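Local coordinates for protein nucleocapsid (Crimean-congo hemorrhagic fever virus, PDB 4AKL) that binds single- and double-stranded RNA, probably packages the viral genome, and probably also cuts double-stranded DNA without regard to sequence, at residues 66-69 and 70-74; 409-412 and 413-416. All coordinates share one frame; numbering follows the deposited sequence.

Contact 1 of 2, residues 66-69 and 70-74; sequences ALVE and ATKFC
Ala70 N reaches back to Ala66 O in an alpha-helical i to i+4 hydrogen bond of 2.8 Å, nearly straight at 165°, where the end of helix 56-71 leads into a type I beta turn from Thr71 to Cys74. Val68 O serves two amides here: Thr71 N at 3.1 Å, which lies above the plane of that carbonyl, and Lys72 N at 2.7 Å, a weak bond bent to 126°. The Thr71 side chain folds back over the last turn. With chi1 at 57°, its hydroxyl sits between its own backbone N and carbonyl carbon and donates to Leu67 O, OG1 to O 2.7 Å, while CG2 also lies close to that oxygen, 3.2 Å away. Leu67 and Ala70 also pack on helix 425-440, and Thr71 leans on Ile413. The Lys72 side chain runs alongside Val68, its CG 4.3 Å from Val68 CG1, and carries its ammonium group away to the carbonyls of Leu405 and Gly406. The Glu69 carboxylate is engaged by Arg45 in a salt bridge. At the turn a water joins the two segments: it accepts from Phe73 N at 2.9 Å and donates weakly to Glu69 O at 3.4 Å.

Contact 2 of 2, residues 409-412 and 413-416; sequences HTKS and ILNL
Ile413 N donates to Thr410 O at 3.1 Å with an angle of 165°, the first of three successive i to i+3 hydrogen bonds across this short 3-10 helix, which lies in the loop between helices 385-392 and 425-440. Leu414 N follows with Lys411 O, and Asn415 N with Ser412 O, both at 3.0 Å. In these two the amide stands well above the plane of the carbonyl it uses, whereas Ile413 N is tilted only 25° from that of Thr410. The Ile413 side chain runs back along the turn beside the Thr410 carbonyl. Its CB lies 3.5 Å from Thr410 O; CG1, placed beside its own backbone N by a chi1 of -80°, stays 3.6 Å from that oxygen, and CD1 at the tip is still within 3.7 Å of it. The hydrocarbon thus borders an oxygen whose hydrogen bond goes to the backbone of the same residue. Outside the turn, Ile413 packs on Ile430 and Leu433 of helix 425-440 and on Leu454 of helix 450-460. Leu414 meets the next carbonyl, with CB against Lys411 O and CD1 4.3 Å from Lys411 CG. From there the lysine chain extends to a salt bridge with Glu387 and a hydrogen bond with His453. Asn415 lays CB beside Ser412 O, 3.2 Å away, and its amide group bonds through OD1 to Ser33 N. The carbonyls of Thr410, Lys411 and Ser412 are therefore each paired with an amide three residues on, within the turn, while the polar ends of Lys411 and Asn415 find partners in other parts of the chain.

Overall arrangement
From the N terminus, the chain first runs through helix 56-71 and its exit turn, contact 1, and only after more than three hundred residues reaches contact 2, in the loop between helices 385-392 and 425-440. Each contact closes a local turn; they follow in series, neither nesting nor crossing. Folding brings their centres to about 8 Å apart. Cys74 O and Asn415 ND2, 2.9 Å apart, probably form a hydrogen bond between the two turns, and Thr71 CG2 packs 3.7 Å from Thr410 O. Helix 425-440 touches side chains of both contacts, so the end of helix 56-71 and the 3-10 turn share a neighbour.

Contact 1 of 2, residues 66-69 and 70-74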
# COMPACT_ATOMS: atom_id res chain seq x y z
N ALA A 66 -21.89 11.03 -3.78
CA ALA A 66 -22.00 10.11 -2.65
C ALA A 66 -20.66 10.00 -1.90
O ALA A 66 -20.63 10.02 -0.71
CB ALA A 66 -22.44 8.71 -3.10
N LEU A 67 -19.59 9.88 -2.66
CA LEU A 67 -18.26 9.68 -2.12
C LEU A 67 -17.77 10.92 -1.34
O LEU A 67 -17.18 10.83 -0.22
CB LEU A 67 -17.35 9.33 -3.28
CG LEU A 67 -15.89 8.97 -3.02
CD1 LEU A 67 -15.78 7.82 -1.99
CD2 LEU A 67 -15.25 8.63 -4.36
N VAL A 68 -18.03 12.10 -1.91
CA VAL A 68 -17.73 13.34 -1.18
C VAL A 68 -18.58 13.46 0.09
O VAL A 68 -18.06 13.87 1.15
CB VAL A 68 -17.91 14.53 -2.03
CG1 VAL A 68 -17.93 15.78 -1.15
CG2 VAL A 68 -16.79 14.51 -3.05
N GLU A 69 -19.84 13.10 -0.01
CA GLU A 69 -20.74 13.15 1.13
C GLU A 69 -20.28 12.18 2.22
O GLU A 69 -20.25 12.52 3.39
CB GLU A 69 -22.16 12.84 0.70
CG GLU A 69 -23.12 12.81 1.90
CD GLU A 69 -24.35 13.58 1.70
OE1 GLU A 69 -24.44 14.30 0.67
OE2 GLU A 69 -25.26 13.48 2.57
N ALA A 70 -19.92 10.97 1.79
CA ALA A 70 -19.33 10.01 2.68
C ALA A 70 -18.08 10.53 3.44
O ALA A 70 -17.84 10.10 4.56
CB ALA A 70 -18.96 8.78 1.88
N THR A 71 -17.31 11.43 2.84
CA THR A 71 -16.02 11.77 3.36
C THR A 71 -15.79 13.22 3.77
O THR A 71 -14.78 13.52 4.38
CB THR A 71 -14.94 11.44 2.30
OG1 THR A 71 -15.24 12.14 1.12
CG2 THR A 71 -14.96 10.02 1.94
N LYS A 72 -16.70 14.10 3.42
CA LYS A 72 -16.52 15.49 3.58
C LYS A 72 -16.02 15.90 5.00
O LYS A 72 -15.12 16.72 5.12
CB LYS A 72 -17.88 16.21 3.31
CG LYS A 72 -17.77 17.55 2.74
CD LYS A 72 -19.19 18.17 2.60
CE LYS A 72 -19.21 19.61 2.00
NZ LYS A 72 -17.92 20.37 1.97
N PHE A 73 -16.59 15.31 6.06
CA PHE A 73 -16.38 15.84 7.42
C PHE A 73 -15.61 14.89 8.34
O PHE A 73 -15.48 15.15 9.53
CB PHE A 73 -17.72 16.25 8.06
CG PHE A 73 -18.45 17.38 7.34
CD1 PHE A 73 -17.92 18.67 7.30
CD2 PHE A 73 -19.67 17.15 6.72
CE1 PHE A 73 -18.57 19.73 6.63
CE2 PHE A 73 -20.35 18.19 6.04
CZ PHE A 73 -19.79 19.49 6.00
N CYS A 74 -15.05 13.80 7.81
CA CYS A 74 -14.45 12.81 8.67
C CYS A 74 -12.98 12.65 8.47
O CYS A 74 -12.43 11.61 8.85
CB CYS A 74 -15.20 11.49 8.51
SG CYS A 74 -14.99 10.79 7.01
O HOH W 1 -18.54 13.11 6.30

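Contact 2 of 2, residues 409-412 and 413-416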
# COMPACT_ATOMS: atom_id res chain seq x y z
N HIS A 409 -12.10 13.22 0.71
CA HIS A 409 -11.18 12.36 -0.02
C HIS A 409 -11.36 10.93 0.48
O HIS A 409 -11.52 10.72 1.68
CB HIS A 409 -9.75 12.87 0.09
CG HIS A 409 -9.62 14.27 -0.38
ND1 HIS A 409 -9.47 14.58 -1.71
CD2 HIS A 409 -9.69 15.46 0.28
CE1 HIS A 409 -9.42 15.89 -1.85
NE2 HIS A 409 -9.54 16.46 -0.66
N THR A 410 -11.34 9.98 -0.46
CA THR A 410 -11.74 8.60 -0.21
C THR A 410 -11.31 8.03 1.13
O THR A 410 -12.14 7.68 1.95
CB THR A 410 -11.34 7.68 -1.40
OG1 THR A 410 -11.91 8.22 -2.59
CG2 THR A 410 -11.85 6.25 -1.26
N LYS A 411 -10.00 7.97 1.39
CA LYS A 411 -9.53 7.23 2.53
C LYS A 411 -9.84 7.85 3.93
O LYS A 411 -9.49 7.24 4.97
CB LYS A 411 -8.07 6.82 2.31
CG LYS A 411 -8.05 5.59 1.43
CD LYS A 411 -6.71 5.17 0.98
CE LYS A 411 -6.85 3.96 0.09
NZ LYS A 411 -5.58 3.64 -0.52
N SER A 412 -10.51 9.02 3.96
CA SER A 412 -10.96 9.58 5.20
C SER A 412 -11.97 8.65 5.83
O SER A 412 -12.14 8.69 7.03
CB SER A 412 -11.50 10.97 5.05
OG SER A 412 -10.47 11.88 4.74
N ILE A 413 -12.62 7.82 5.00
CA ILE A 413 -13.48 6.73 5.47
C ILE A 413 -12.83 5.83 6.51
O ILE A 413 -13.53 5.34 7.41
CB ILE A 413 -14.01 5.86 4.24
CG1 ILE A 413 -15.16 6.56 3.59
CG2 ILE A 413 -14.58 4.58 4.68
CD1 ILE A 413 -15.46 6.09 2.13
N LEU A 414 -11.52 5.60 6.42
CA LEU A 414 -10.82 4.74 7.35
C LEU A 414 -10.71 5.37 8.76
O LEU A 414 -10.39 4.68 9.69
CB LEU A 414 -9.41 4.43 6.82
CG LEU A 414 -9.39 3.54 5.59
CD1 LEU A 414 -7.98 3.37 5.09
CD2 LEU A 414 -10.05 2.18 5.86
N ASN A 415 -10.97 6.67 8.86
CA ASN A 415 -11.15 7.35 10.15
C ASN A 415 -12.54 7.11 10.78
O ASN A 415 -12.75 7.45 11.94
CB ASN A 415 -10.90 8.85 9.99
CG ASN A 415 -10.73 9.56 11.32
OD1 ASN A 415 -10.16 8.99 12.28
ND2 ASN A 415 -11.23 10.78 11.40
N LEU A 416 -13.49 6.53 10.03
CA LEU A 416 -14.81 6.21 10.61
C LEU A 416 -14.65 5.01 11.51
O LEU A 416 -13.95 4.06 11.12
CB LEU A 416 -15.87 5.90 9.56
CG LEU A 416 -16.48 7.10 8.83
CD1 LEU A 416 -17.24 6.63 7.60
CD2 LEU A 416 -17.39 7.98 9.75